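Long-range contacts in polyguluronate lyase (Corynebacterium sp., PDB 1UAI), which probably cleaves the poly-alpha-L-guluronate blocks of alginate by beta-elimination, working as a single-chain jelly-roll beta-sandwich enzyme: residues A[18-23]-A[37-42]; A[59-64]-A[206-211]; A[87-92]-A[184-189]; A[98-103]-A[157-162]; A[124-129]-A[136-141]. All coordinates share one frame; numbering follows the deposited sequence.

Interaction 1: residues A[18-23]-A[37-42]; sequences VTLPIG and DTFATA
T41 OG1 is the polar side-chain atom of this contact, and what it meets is a methyl group: I22 CD1 lies 3.8 Å from T41 OG1, a van der Waals approach with the two side chains reaching tip to tip. T41 holds OG1 anti to its backbone N (chi1 -179°), and its methyl CG2 turns to the neighbouring leucine. There L20 CD2 and T41 CG2 meet, again tip to tip, at 4.0 Å. The other branch of L20 serves the aromatic ring: L20 CD1 comes within 3.7 Å of F39 CZ and also touches CE2, approaching the ring obliquely. V18 CG1 adds a looser touch, 4.4 Å from F39 CE2. In the jelly-roll sandwich, V18 to L20 belong to strand 16-20, whereas residues 37-42 belong to the irregular link from strand 27-31 of the ten-strand sheet to strand 45-47 of the other sheet. The backbones stay well apart, with L20 CA and T41 CA 9.1 Å from each other, so the link packs on the strand and the corner after it through side chains alone, V18, L20 and I22 meeting F39 and T41. F45 of strand 45-47 packs against V18 and L20, and W44 against I22. I31 of strand 27-31 touches both V18 and F39.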
# COMPACT_ATOMS: atom_id res chain seq x y z
N VAL A 18 4.02 -4.65 9.17
CA VAL A 18 3.81 -3.26 8.82
C VAL A 18 5.09 -2.44 8.96
O VAL A 18 5.90 -2.66 9.87
CB VAL A 18 2.69 -2.62 9.70
CG1 VAL A 18 3.15 -2.52 11.16
CG2 VAL A 18 2.30 -1.25 9.15
N THR A 19 5.28 -1.52 8.01
CA THR A 19 6.42 -0.61 8.01
C THR A 19 5.79 0.76 8.27
O THR A 19 4.79 1.12 7.64
CB THR A 19 7.14 -0.59 6.66
OG1 THR A 19 7.59 -1.91 6.34
CG2 THR A 19 8.34 0.35 6.70
N LEU A 20 6.38 1.51 9.20
CA LEU A 20 5.85 2.79 9.62
C LEU A 20 6.66 4.01 9.20
O LEU A 20 7.78 3.89 8.70
CB LEU A 20 5.72 2.78 11.15
CG LEU A 20 4.91 1.60 11.70
CD1 LEU A 20 5.19 1.43 13.19
CD2 LEU A 20 3.43 1.84 11.45
N PRO A 21 6.10 5.22 9.40
CA PRO A 21 6.77 6.47 9.05
C PRO A 21 7.45 7.10 10.27
O PRO A 21 7.78 8.29 10.26
CB PRO A 21 5.62 7.33 8.52
CG PRO A 21 4.51 6.94 9.43
CD PRO A 21 4.65 5.43 9.56
N ILE A 22 7.64 6.30 11.31
CA ILE A 22 8.31 6.75 12.53
C ILE A 22 9.47 5.80 12.78
O ILE A 22 9.58 4.75 12.15
CB ILE A 22 7.36 6.74 13.75
CG1 ILE A 22 6.77 5.34 13.96
CG2 ILE A 22 6.25 7.77 13.56
CD1 ILE A 22 5.88 5.23 15.19
N GLY A 23 10.34 6.19 13.72
CA GLY A 23 11.50 5.38 14.05
C GLY A 23 12.73 6.26 14.16
O GLY A 23 12.64 7.48 14.07
N ASP A 37 -0.54 -8.32 16.16
CA ASP A 37 -1.92 -8.63 16.50
C ASP A 37 -2.55 -7.65 17.49
O ASP A 37 -3.76 -7.46 17.50
CB ASP A 37 -2.03 -10.06 17.06
CG ASP A 37 -3.46 -10.52 17.19
OD1 ASP A 37 -4.19 -10.50 16.18
OD2 ASP A 37 -3.87 -10.91 18.31
N THR A 38 -1.72 -7.03 18.34
CA THR A 38 -2.23 -6.06 19.29
C THR A 38 -1.40 -4.78 19.25
O THR A 38 -1.07 -4.20 20.28
CB THR A 38 -2.25 -6.63 20.74
OG1 THR A 38 -0.96 -7.17 21.07
CG2 THR A 38 -3.30 -7.72 20.87
N PHE A 39 -1.08 -4.35 18.03
CA PHE A 39 -0.29 -3.14 17.82
C PHE A 39 -1.07 -2.04 17.11
O PHE A 39 -1.83 -2.29 16.17
CB PHE A 39 0.95 -3.44 16.97
CG PHE A 39 1.75 -2.22 16.62
CD1 PHE A 39 2.51 -1.57 17.59
CD2 PHE A 39 1.70 -1.67 15.34
CE1 PHE A 39 3.21 -0.41 17.29
CE2 PHE A 39 2.39 -0.50 15.03
CZ PHE A 39 3.15 0.13 16.01
N ALA A 40 -0.85 -0.81 17.57
CA ALA A 40 -1.47 0.36 16.97
C ALA A 40 -0.62 1.57 17.33
O ALA A 40 -0.02 1.61 18.41
CB ALA A 40 -2.89 0.55 17.48
N THR A 41 -0.55 2.54 16.43
CA THR A 41 0.20 3.76 16.70
C THR A 41 -0.49 4.90 15.95
O THR A 41 -0.36 5.04 14.73
CB THR A 41 1.69 3.64 16.28
OG1 THR A 41 2.37 4.86 16.59
CG2 THR A 41 1.83 3.34 14.80
N ALA A 42 -1.26 5.69 16.69
CA ALA A 42 -2.01 6.80 16.12
C ALA A 42 -1.09 7.97 15.78
O ALA A 42 -0.18 8.29 16.55
CB ALA A 42 -3.09 7.25 17.09

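Interaction 2: residues A[59-64]-A[206-211]; sequences AVNGVT and CSSSNY
V60 N donates to N210 O at 2.9 Å, a nearly straight bond (165° at the hydrogen) that arrives almost along the C=O axis. A second, longer bond runs from N61 ND2 to S208 OG at 3.2 Å, with the hydroxyl lying in the plane of the amide. A water ties the same pair of side chains again: it donates to N61 OD1 at 2.7 Å and is also bonded to S208 OG, so ND2 bonds S208 OG and the water bridges OD1 to the same hydroxyl. The polar end of N210 is held from outside the contact, OD1 by the backbone N of E108 and ND2 by P205 O and S203 OG. This fixed amide is what V60 packs against, the two side chains crossing obliquely with V60 CG2 3.6 Å from N210 ND2. Further out, A59 CB rests on the backbone of the facing turn, 3.5 Å from S208 CA, and N61 CB touches C206 SG at 3.9 Å, the sulfur of the C200-C206 disulfide. Each partner is a type I turn, A59 to G62 and S207 to N210, and each is closed by its own backbone bond. A59 and Y211 form an antiparallel non-hydrogen-bonded pair, with A59 CB and Y211 CB 3.8 Å apart. That pair joins the end of strand 54-59 to the start of strand 211-223, neighbours in the seven-strand sheet, while V63 bonds through its backbone to P21, beyond strand 16-20.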
# COMPACT_ATOMS: atom_id res chain seq x y z
N ALA A 59 3.29 11.16 6.65
CA ALA A 59 3.54 12.57 6.37
C ALA A 59 4.84 12.76 5.61
O ALA A 59 5.72 11.91 5.65
CB ALA A 59 3.57 13.36 7.68
N VAL A 60 4.97 13.89 4.93
CA VAL A 60 6.15 14.17 4.12
C VAL A 60 7.46 14.21 4.89
O VAL A 60 8.53 14.03 4.30
CB VAL A 60 5.99 15.49 3.33
CG1 VAL A 60 4.74 15.43 2.46
CG2 VAL A 60 5.93 16.68 4.28
N ASN A 61 7.39 14.43 6.20
CA ASN A 61 8.59 14.49 7.03
C ASN A 61 8.81 13.15 7.73
O ASN A 61 9.62 13.04 8.65
CB ASN A 61 8.45 15.59 8.08
CG ASN A 61 7.36 15.30 9.10
OD1 ASN A 61 6.47 14.49 8.85
ND2 ASN A 61 7.43 15.96 10.25
N GLY A 62 8.10 12.12 7.27
CA GLY A 62 8.23 10.80 7.87
C GLY A 62 9.60 10.18 7.71
O GLY A 62 10.37 10.55 6.83
N VAL A 63 9.89 9.22 8.58
CA VAL A 63 11.16 8.52 8.55
C VAL A 63 11.21 7.65 7.30
O VAL A 63 10.23 6.99 6.95
CB VAL A 63 11.32 7.63 9.81
CG1 VAL A 63 12.61 6.83 9.73
CG2 VAL A 63 11.31 8.50 11.06
N THR A 64 12.35 7.67 6.62
CA THR A 64 12.54 6.89 5.41
C THR A 64 13.88 6.17 5.50
O THR A 64 14.76 6.58 6.26
CB THR A 64 12.54 7.78 4.15
OG1 THR A 64 13.67 8.67 4.20
CG2 THR A 64 11.26 8.59 4.08
N CYS A 206 7.22 21.27 5.77
CA CYS A 206 7.85 20.04 6.24
C CYS A 206 7.24 19.80 7.61
O CYS A 206 7.83 20.13 8.64
CB CYS A 206 9.35 20.24 6.33
SG CYS A 206 10.27 18.72 6.70
N SER A 207 6.05 19.21 7.60
CA SER A 207 5.30 18.98 8.82
C SER A 207 4.50 17.68 8.80
O SER A 207 4.14 17.18 7.73
CB SER A 207 4.35 20.16 9.02
OG SER A 207 3.32 19.88 9.95
N SER A 208 4.22 17.15 9.98
CA SER A 208 3.45 15.91 10.08
C SER A 208 1.99 16.15 9.71
O SER A 208 1.23 15.20 9.58
CB SER A 208 3.55 15.34 11.49
OG SER A 208 4.87 14.90 11.77
N SER A 209 1.61 17.41 9.52
CA SER A 209 0.24 17.75 9.14
C SER A 209 0.08 17.78 7.62
O SER A 209 -1.01 18.01 7.11
CB SER A 209 -0.15 19.11 9.73
OG SER A 209 0.64 20.15 9.18
N ASN A 210 1.18 17.54 6.92
CA ASN A 210 1.22 17.50 5.45
C ASN A 210 1.42 16.02 5.16
O ASN A 210 2.53 15.50 5.26
CB ASN A 210 2.42 18.32 4.97
CG ASN A 210 2.54 18.36 3.46
OD1 ASN A 210 1.76 17.74 2.75
ND2 ASN A 210 3.54 19.09 2.97
N TYR A 211 0.34 15.34 4.78
CA TYR A 211 0.42 13.90 4.61
C TYR A 211 -0.50 13.23 3.61
O TYR A 211 -1.46 13.82 3.10
CB TYR A 211 0.16 13.25 5.98
CG TYR A 211 -1.23 13.55 6.52
CD1 TYR A 211 -2.34 12.78 6.14
CD2 TYR A 211 -1.45 14.62 7.39
CE1 TYR A 211 -3.62 13.06 6.62
CE2 TYR A 211 -2.73 14.91 7.88
CZ TYR A 211 -3.81 14.13 7.49
OH TYR A 211 -5.06 14.41 7.97
O HOH W 1 5.72 12.45 10.50

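Interaction 3: residues A[87-92]-A[184-189]; sequences SWSATS and TSSGNY
The W88 indole and the N188 side chain cross at about a right angle, ring and amide planes 41° apart. N188 CB sits over the six-membered ring, 3.5 Å from its centroid and 13° off the normal, a CH-pi contact. Over the same ring system N188 O lies 3.2 Å above the plane, displaced toward the rim, and it also accepts W88 N at 2.9 Å. N188 CG stands anti to its carbonyl carbon (chi1 -59°), and the amide beyond it extends to W88 O, which takes two donors: N188 N at 3.0 Å on an in-plane lone pair, and N188 ND2 at 3.1 Å, tilted out of the carbonyl plane. ND2 also bonds S185 O at 2.8 Å. G187, with positive phi, and N188 both face W88, a G1 beta bulge in a single antiparallel bridge that joins the loop between strands 84-85 and 95-105 to the loop leading from strand 176-182 into strand 189-192. Beside it a water links A90 N, T184 O, T91 OG1 and S186 OG. E77 accepts from W88 NE1 and H95 stacks with the indole, while H183 NE2 bonds N188 OD1. The chemistry is therefore that of a buried asparagine with polar partners at both ends of its amide and an aromatic face against CB, while water bridges hydroxyls toward the exposed side.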
# COMPACT_ATOMS: atom_id res chain seq x y z
N SER A 87 7.32 -14.47 -1.21
CA SER A 87 8.09 -14.40 -2.44
C SER A 87 7.47 -15.41 -3.40
O SER A 87 7.56 -16.62 -3.17
CB SER A 87 9.55 -14.77 -2.17
OG SER A 87 10.29 -14.80 -3.37
N TRP A 88 6.84 -14.93 -4.46
CA TRP A 88 6.22 -15.85 -5.41
C TRP A 88 6.51 -15.55 -6.87
O TRP A 88 6.91 -14.45 -7.25
CB TRP A 88 4.70 -15.92 -5.18
CG TRP A 88 4.05 -14.62 -4.84
CD1 TRP A 88 3.83 -14.11 -3.59
CD2 TRP A 88 3.53 -13.65 -5.76
NE1 TRP A 88 3.22 -12.88 -3.67
CE2 TRP A 88 3.02 -12.58 -4.99
CE3 TRP A 88 3.45 -13.58 -7.16
CZ2 TRP A 88 2.44 -11.45 -5.58
CZ3 TRP A 88 2.88 -12.46 -7.74
CH2 TRP A 88 2.38 -11.41 -6.95
N SER A 89 6.31 -16.58 -7.68
CA SER A 89 6.55 -16.56 -9.11
C SER A 89 5.41 -15.96 -9.92
O SER A 89 4.24 -16.06 -9.54
CB SER A 89 6.81 -17.98 -9.60
OG SER A 89 6.79 -18.06 -11.01
N ALA A 90 5.75 -15.34 -11.04
CA ALA A 90 4.75 -14.75 -11.92
C ALA A 90 4.42 -15.73 -13.06
O ALA A 90 3.45 -15.54 -13.79
CB ALA A 90 5.26 -13.43 -12.50
N THR A 91 5.23 -16.78 -13.19
CA THR A 91 5.05 -17.77 -14.25
C THR A 91 4.57 -19.14 -13.76
O THR A 91 4.34 -20.05 -14.56
CB THR A 91 6.37 -17.99 -15.03
OG1 THR A 91 7.40 -18.39 -14.12
CG2 THR A 91 6.78 -16.71 -15.74
N SER A 92 4.42 -19.28 -12.45
CA SER A 92 3.95 -20.52 -11.85
C SER A 92 2.91 -20.15 -10.81
O SER A 92 3.17 -19.30 -9.97
CB SER A 92 5.11 -21.27 -11.19
OG SER A 92 4.64 -22.31 -10.34
N THR A 184 7.55 -11.64 -15.91
CA THR A 184 7.98 -13.02 -15.74
C THR A 184 8.97 -13.28 -14.61
O THR A 184 9.36 -14.43 -14.38
CB THR A 184 8.61 -13.55 -17.05
OG1 THR A 184 9.73 -12.74 -17.41
CG2 THR A 184 7.58 -13.53 -18.17
N SER A 185 9.39 -12.24 -13.91
CA SER A 185 10.34 -12.43 -12.82
C SER A 185 9.64 -13.01 -11.60
O SER A 185 8.42 -12.92 -11.46
CB SER A 185 10.99 -11.10 -12.45
OG SER A 185 10.05 -10.20 -11.90
N SER A 186 10.43 -13.63 -10.72
CA SER A 186 9.90 -14.21 -9.49
C SER A 186 10.25 -13.24 -8.37
O SER A 186 10.66 -12.11 -8.63
CB SER A 186 10.53 -15.58 -9.23
OG SER A 186 10.13 -16.51 -10.23
N GLY A 187 10.10 -13.68 -7.12
CA GLY A 187 10.40 -12.82 -5.99
C GLY A 187 9.39 -11.71 -5.78
O GLY A 187 9.70 -10.67 -5.20
N ASN A 188 8.17 -11.93 -6.25
CA ASN A 188 7.10 -10.93 -6.11
C ASN A 188 6.39 -11.03 -4.77
O ASN A 188 6.38 -12.08 -4.14
CB ASN A 188 6.06 -11.12 -7.21
CG ASN A 188 6.65 -11.01 -8.59
OD1 ASN A 188 6.99 -9.92 -9.04
ND2 ASN A 188 6.77 -12.14 -9.28
N TYR A 189 5.79 -9.92 -4.36
CA TYR A 189 5.02 -9.86 -3.12
C TYR A 189 4.09 -8.66 -3.17
O TYR A 189 4.33 -7.70 -3.92
CB TYR A 189 5.94 -9.81 -1.89
CG TYR A 189 6.86 -8.62 -1.79
CD1 TYR A 189 6.46 -7.46 -1.12
CD2 TYR A 189 8.15 -8.66 -2.32
CE1 TYR A 189 7.33 -6.38 -0.99
CE2 TYR A 189 9.02 -7.58 -2.20
CZ TYR A 189 8.60 -6.44 -1.52
OH TYR A 189 9.45 -5.37 -1.38
O HOH W 2 9.71 -16.24 -5.89
O HOH W 3 8.32 -16.13 -12.42

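Interaction 4: residues A[98-103]-A[157-162]; sequences VFREAF and VFEGKF
G160 CA packs over the face of the F99 ring, 3.9 Å from its centroid and 22° off the normal, and this is the tight, buried half of the contact. A chi1 of 65° places F99 CG between backbone N and carbonyl carbon, and F99 CZ ends 3.6 Å from G160 CA. F158 lies on the same face of the sheet as F99: F99 CE1 and F158 CE1 are 3.7 Å apart in an oblique pair, whereas F103 meets F158 rim to rim, with F103 CE2 3.6 Å from F158 CE2. E101 runs beside F158, its carboxylate nearly perpendicular to the ring. The backbones pair through F99 with G160 and E101 with F158, two hydrogen bonds each. The opposite face, with V98, R100, E159 and K161, is partly exposed and mostly charged. R100 NE donates to E159 OE1 at 2.7 Å, using the anti lone pair of OE1, in a salt bridge whose guanidinium and carboxylate are almost coplanar; NH2 adds a weak bond to the same oxygen. V98 CG2 lies alongside the K161 chain, 3.7 Å from K161 CD, and K161 also makes a cation-pi contact with Y172. Strands 95-105 and 158-165 are neighbours in the seven-strand sheet, and F99, F103 and F162 reach A116, L113 and I118 of the other sheet: an aromatic interior of a jelly-roll beta-sandwich.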
# COMPACT_ATOMS: atom_id res chain seq x y z
N VAL A 98 -7.04 -8.97 -3.46
CA VAL A 98 -8.26 -8.19 -3.61
C VAL A 98 -8.26 -7.25 -2.42
O VAL A 98 -8.06 -7.68 -1.28
CB VAL A 98 -9.53 -9.06 -3.54
CG1 VAL A 98 -10.77 -8.17 -3.60
CG2 VAL A 98 -9.54 -10.06 -4.68
N PHE A 99 -8.48 -5.97 -2.68
CA PHE A 99 -8.51 -5.01 -1.60
C PHE A 99 -9.55 -3.94 -1.85
O PHE A 99 -9.93 -3.68 -3.00
CB PHE A 99 -7.12 -4.37 -1.43
CG PHE A 99 -6.69 -3.53 -2.61
CD1 PHE A 99 -6.99 -2.18 -2.67
CD2 PHE A 99 -5.99 -4.11 -3.67
CE1 PHE A 99 -6.60 -1.41 -3.77
CE2 PHE A 99 -5.60 -3.36 -4.77
CZ PHE A 99 -5.91 -2.01 -4.82
N ARG A 100 -10.03 -3.34 -0.77
CA ARG A 100 -10.99 -2.25 -0.87
C ARG A 100 -10.37 -1.13 -0.06
O ARG A 100 -10.06 -1.32 1.12
CB ARG A 100 -12.35 -2.63 -0.29
CG ARG A 100 -13.11 -3.60 -1.17
CD ARG A 100 -14.48 -3.92 -0.61
NE ARG A 100 -15.09 -5.02 -1.35
CZ ARG A 100 -16.23 -5.60 -1.01
NH1 ARG A 100 -16.90 -5.19 0.06
NH2 ARG A 100 -16.71 -6.61 -1.74
N GLU A 101 -10.17 0.02 -0.68
CA GLU A 101 -9.57 1.13 0.02
C GLU A 101 -10.06 2.45 -0.53
O GLU A 101 -10.75 2.51 -1.55
CB GLU A 101 -8.04 1.08 -0.11
CG GLU A 101 -7.52 1.32 -1.52
CD GLU A 101 -6.00 1.27 -1.62
OE1 GLU A 101 -5.37 0.63 -0.74
OE2 GLU A 101 -5.43 1.84 -2.58
N ALA A 102 -9.70 3.51 0.19
CA ALA A 102 -10.04 4.86 -0.23
C ALA A 102 -8.84 5.74 0.11
O ALA A 102 -8.19 5.54 1.14
CB ALA A 102 -11.27 5.36 0.52
N PHE A 103 -8.53 6.67 -0.79
CA PHE A 103 -7.45 7.62 -0.55
C PHE A 103 -8.18 8.76 0.19
O PHE A 103 -9.18 9.27 -0.32
CB PHE A 103 -6.87 8.13 -1.87
CG PHE A 103 -6.12 7.08 -2.65
CD1 PHE A 103 -4.78 6.81 -2.40
CD2 PHE A 103 -6.76 6.36 -3.66
CE1 PHE A 103 -4.09 5.85 -3.13
CE2 PHE A 103 -6.08 5.40 -4.40
CZ PHE A 103 -4.74 5.14 -4.14
N VAL A 157 -14.51 4.70 -1.69
CA VAL A 157 -13.99 3.35 -1.59
C VAL A 157 -14.13 2.64 -2.93
O VAL A 157 -15.17 2.72 -3.58
CB VAL A 157 -14.75 2.53 -0.52
CG1 VAL A 157 -14.22 1.10 -0.48
CG2 VAL A 157 -14.61 3.19 0.84
N PHE A 158 -13.06 1.98 -3.35
CA PHE A 158 -13.07 1.23 -4.60
C PHE A 158 -12.45 -0.13 -4.31
O PHE A 158 -11.77 -0.31 -3.29
CB PHE A 158 -12.28 1.95 -5.70
CG PHE A 158 -10.80 2.03 -5.45
CD1 PHE A 158 -9.94 1.04 -5.91
CD2 PHE A 158 -10.26 3.11 -4.75
CE1 PHE A 158 -8.56 1.11 -5.67
CE2 PHE A 158 -8.90 3.19 -4.50
CZ PHE A 158 -8.04 2.19 -4.96
N GLU A 159 -12.70 -1.08 -5.20
CA GLU A 159 -12.15 -2.41 -5.05
C GLU A 159 -11.10 -2.63 -6.13
O GLU A 159 -11.39 -2.53 -7.32
CB GLU A 159 -13.26 -3.46 -5.16
CG GLU A 159 -12.78 -4.89 -4.95
CD GLU A 159 -13.92 -5.88 -4.84
OE1 GLU A 159 -14.71 -5.77 -3.87
OE2 GLU A 159 -14.05 -6.75 -5.72
N GLY A 160 -9.88 -2.90 -5.70
CA GLY A 160 -8.81 -3.16 -6.64
C GLY A 160 -8.45 -4.63 -6.58
O GLY A 160 -8.66 -5.28 -5.56
N LYS A 161 -7.92 -5.15 -7.67
CA LYS A 161 -7.50 -6.54 -7.69
C LYS A 161 -6.34 -6.78 -8.63
O LYS A 161 -6.30 -6.24 -9.74
CB LYS A 161 -8.66 -7.46 -8.10
CG LYS A 161 -8.28 -8.95 -8.11
CD LYS A 161 -9.48 -9.87 -8.33
CE LYS A 161 -10.06 -9.73 -9.73
NZ LYS A 161 -11.15 -10.72 -9.96
N PHE A 162 -5.38 -7.56 -8.16
CA PHE A 162 -4.22 -7.97 -8.95
C PHE A 162 -4.35 -9.48 -9.09
O PHE A 162 -4.59 -10.17 -8.10
CB PHE A 162 -2.90 -7.74 -8.21
CG PHE A 162 -2.47 -6.31 -8.08
CD1 PHE A 162 -2.09 -5.56 -9.19
CD2 PHE A 162 -2.35 -5.74 -6.81
CE1 PHE A 162 -1.59 -4.27 -9.03
CE2 PHE A 162 -1.85 -4.46 -6.65
CZ PHE A 162 -1.46 -3.72 -7.76

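Interaction 5: residues A[124-129]-A[136-141]; sequences DVTVFR and YITKGD
T138 OG1 accepts V127 N at 2.8 Å and passes its own proton to a water, so one hydroxyl joins both strands of this beta hairpin, 124-131 with 134-139. A second threonine answers it: T126 OG1 donates to T138 O at 2.7 Å, the hydroxyl standing anti to the T126 backbone N (chi1 174°). In the V127-T138 pair, then, T138 N bonds V127 O at 3.0 Å, but V127 N goes to the T138 hydroxyl and T138 O is taken by T126 OG1. At one end of the contact R129 and Y136 form a regular hydrogen-bonded pair with two backbone bonds. At the other end G140, with positive phi, gives its N to V125 O at 2.9 Å in a straight bond (171° at the hydrogen), although the donor sits above the carbonyl plane. The water bound to T138 OG1 also donates to D124 OD2 and G140 O, tying the hairpin's open end together. On the other side of strand 124-131, V125 and T126 both face I118 of strand 112-119 in a classic beta bulge. Around this polar centre the side chains pack: V127 CG2 lies 3.7 Å from T138 CG2, and R129 CB is 3.8 Å from T138 CG2, with the R129 guanidinium held beyond by E131. F99 and F162 meet the F128 ring edge-to-face. On one face of that ring I137 CD1 stands 3.4 Å above the plane, over its centre.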
# COMPACT_ATOMS: atom_id res chain seq x y z
N ASP A 124 9.31 -1.70 -7.53
CA ASP A 124 7.87 -1.83 -7.72
C ASP A 124 7.59 -2.29 -9.15
O ASP A 124 8.26 -1.86 -10.09
CB ASP A 124 7.16 -0.50 -7.42
CG ASP A 124 7.66 0.64 -8.29
OD1 ASP A 124 8.89 0.81 -8.41
OD2 ASP A 124 6.81 1.39 -8.83
N VAL A 125 6.61 -3.17 -9.30
CA VAL A 125 6.25 -3.72 -10.60
C VAL A 125 5.05 -2.97 -11.18
O VAL A 125 5.08 -2.54 -12.33
CB VAL A 125 5.93 -5.22 -10.47
CG1 VAL A 125 5.56 -5.81 -11.82
CG2 VAL A 125 7.14 -5.95 -9.89
N THR A 126 4.01 -2.83 -10.38
CA THR A 126 2.80 -2.11 -10.78
C THR A 126 2.09 -1.73 -9.49
O THR A 126 2.01 -2.53 -8.56
CB THR A 126 1.88 -2.98 -11.68
OG1 THR A 126 0.65 -2.27 -11.91
CG2 THR A 126 1.58 -4.32 -11.03
N VAL A 127 1.60 -0.49 -9.43
CA VAL A 127 0.92 -0.01 -8.24
C VAL A 127 -0.29 0.86 -8.58
O VAL A 127 -0.44 1.31 -9.72
CB VAL A 127 1.89 0.85 -7.35
CG1 VAL A 127 3.28 0.22 -7.32
CG2 VAL A 127 1.97 2.27 -7.88
N PHE A 128 -1.15 1.06 -7.58
CA PHE A 128 -2.31 1.94 -7.71
C PHE A 128 -1.77 3.26 -7.17
O PHE A 128 -1.44 3.38 -5.99
CB PHE A 128 -3.47 1.44 -6.84
CG PHE A 128 -4.29 0.35 -7.48
CD1 PHE A 128 -5.58 0.60 -7.93
CD2 PHE A 128 -3.77 -0.94 -7.62
CE1 PHE A 128 -6.35 -0.41 -8.50
CE2 PHE A 128 -4.53 -1.96 -8.20
CZ PHE A 128 -5.82 -1.69 -8.64
N ARG A 129 -1.69 4.25 -8.06
CA ARG A 129 -1.13 5.55 -7.73
C ARG A 129 -2.08 6.71 -8.00
O ARG A 129 -2.54 6.89 -9.12
CB ARG A 129 0.15 5.74 -8.54
CG ARG A 129 0.86 7.07 -8.35
CD ARG A 129 2.02 7.22 -9.34
NE ARG A 129 2.74 8.48 -9.12
CZ ARG A 129 3.91 8.58 -8.49
NH1 ARG A 129 4.51 7.50 -8.01
NH2 ARG A 129 4.45 9.78 -8.31
N TYR A 136 -4.02 6.12 -11.32
CA TYR A 136 -3.33 5.35 -12.34
C TYR A 136 -2.91 3.97 -11.87
O TYR A 136 -2.76 3.73 -10.67
CB TYR A 136 -2.02 6.03 -12.74
CG TYR A 136 -2.15 7.43 -13.27
CD1 TYR A 136 -2.28 7.67 -14.63
CD2 TYR A 136 -2.11 8.52 -12.40
CE1 TYR A 136 -2.35 8.97 -15.12
CE2 TYR A 136 -2.19 9.82 -12.88
CZ TYR A 136 -2.31 10.04 -14.24
OH TYR A 136 -2.38 11.33 -14.72
N ILE A 137 -2.71 3.09 -12.84
CA ILE A 137 -2.14 1.78 -12.59
C ILE A 137 -0.80 1.98 -13.29
O ILE A 137 -0.75 2.30 -14.49
CB ILE A 137 -2.88 0.62 -13.28
CG1 ILE A 137 -4.31 0.52 -12.75
CG2 ILE A 137 -2.11 -0.68 -13.06
CD1 ILE A 137 -4.40 0.39 -11.25
N THR A 138 0.29 1.84 -12.55
CA THR A 138 1.62 2.05 -13.09
C THR A 138 2.22 0.78 -13.68
O THR A 138 1.67 -0.31 -13.54
CB THR A 138 2.56 2.56 -12.00
OG1 THR A 138 2.79 1.51 -11.05
CG2 THR A 138 1.96 3.76 -11.28
N LYS A 139 3.36 0.95 -14.34
CA LYS A 139 4.11 -0.16 -14.91
C LYS A 139 5.57 0.24 -14.77
O LYS A 139 6.06 1.09 -15.51
CB LYS A 139 3.77 -0.38 -16.39
CG LYS A 139 4.54 -1.55 -17.00
CD LYS A 139 4.25 -1.72 -18.48
CE LYS A 139 5.06 -2.87 -19.07
NZ LYS A 139 6.52 -2.66 -18.93
N GLY A 140 6.25 -0.36 -13.81
CA GLY A 140 7.64 -0.02 -13.60
C GLY A 140 7.77 1.46 -13.31
O GLY A 140 7.01 2.01 -12.50
N ASP A 141 8.70 2.12 -13.98
CA ASP A 141 8.92 3.55 -13.78
C ASP A 141 7.89 4.45 -14.45
O ASP A 141 7.94 5.67 -14.29
CB ASP A 141 10.32 3.95 -14.27
CG ASP A 141 11.42 3.22 -13.54
OD1 ASP A 141 11.35 3.13 -12.30
OD2 ASP A 141 12.36 2.75 -14.21
O HOH W 4 5.27 0.73 -10.74
O HOH W 5 9.90 3.03 -9.82

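Interactions 4 and 5 contribute to the interior of the sandwich and touch: F128 of 124-129 packs on F99, F158 and F162, so an aromatic core joins the seven-strand sheet to the ten-strand one. Interaction 5 is polar at its threonine bonds, whereas interaction 4 has its R100-E159 salt bridge on the outer face, although E101 sits on the inner one. Interactions 1, 2 and 3 lie nearer the periphery. Interaction 1 is side-chain packing, interaction 2 joins two turns with few bonds and a water, and interaction 3 adds a buried amide and indole. Interactions 1 and 2 meet through a probable backbone hydrogen bond between V63 and P21, interactions 3 and 5 at N188 and V125.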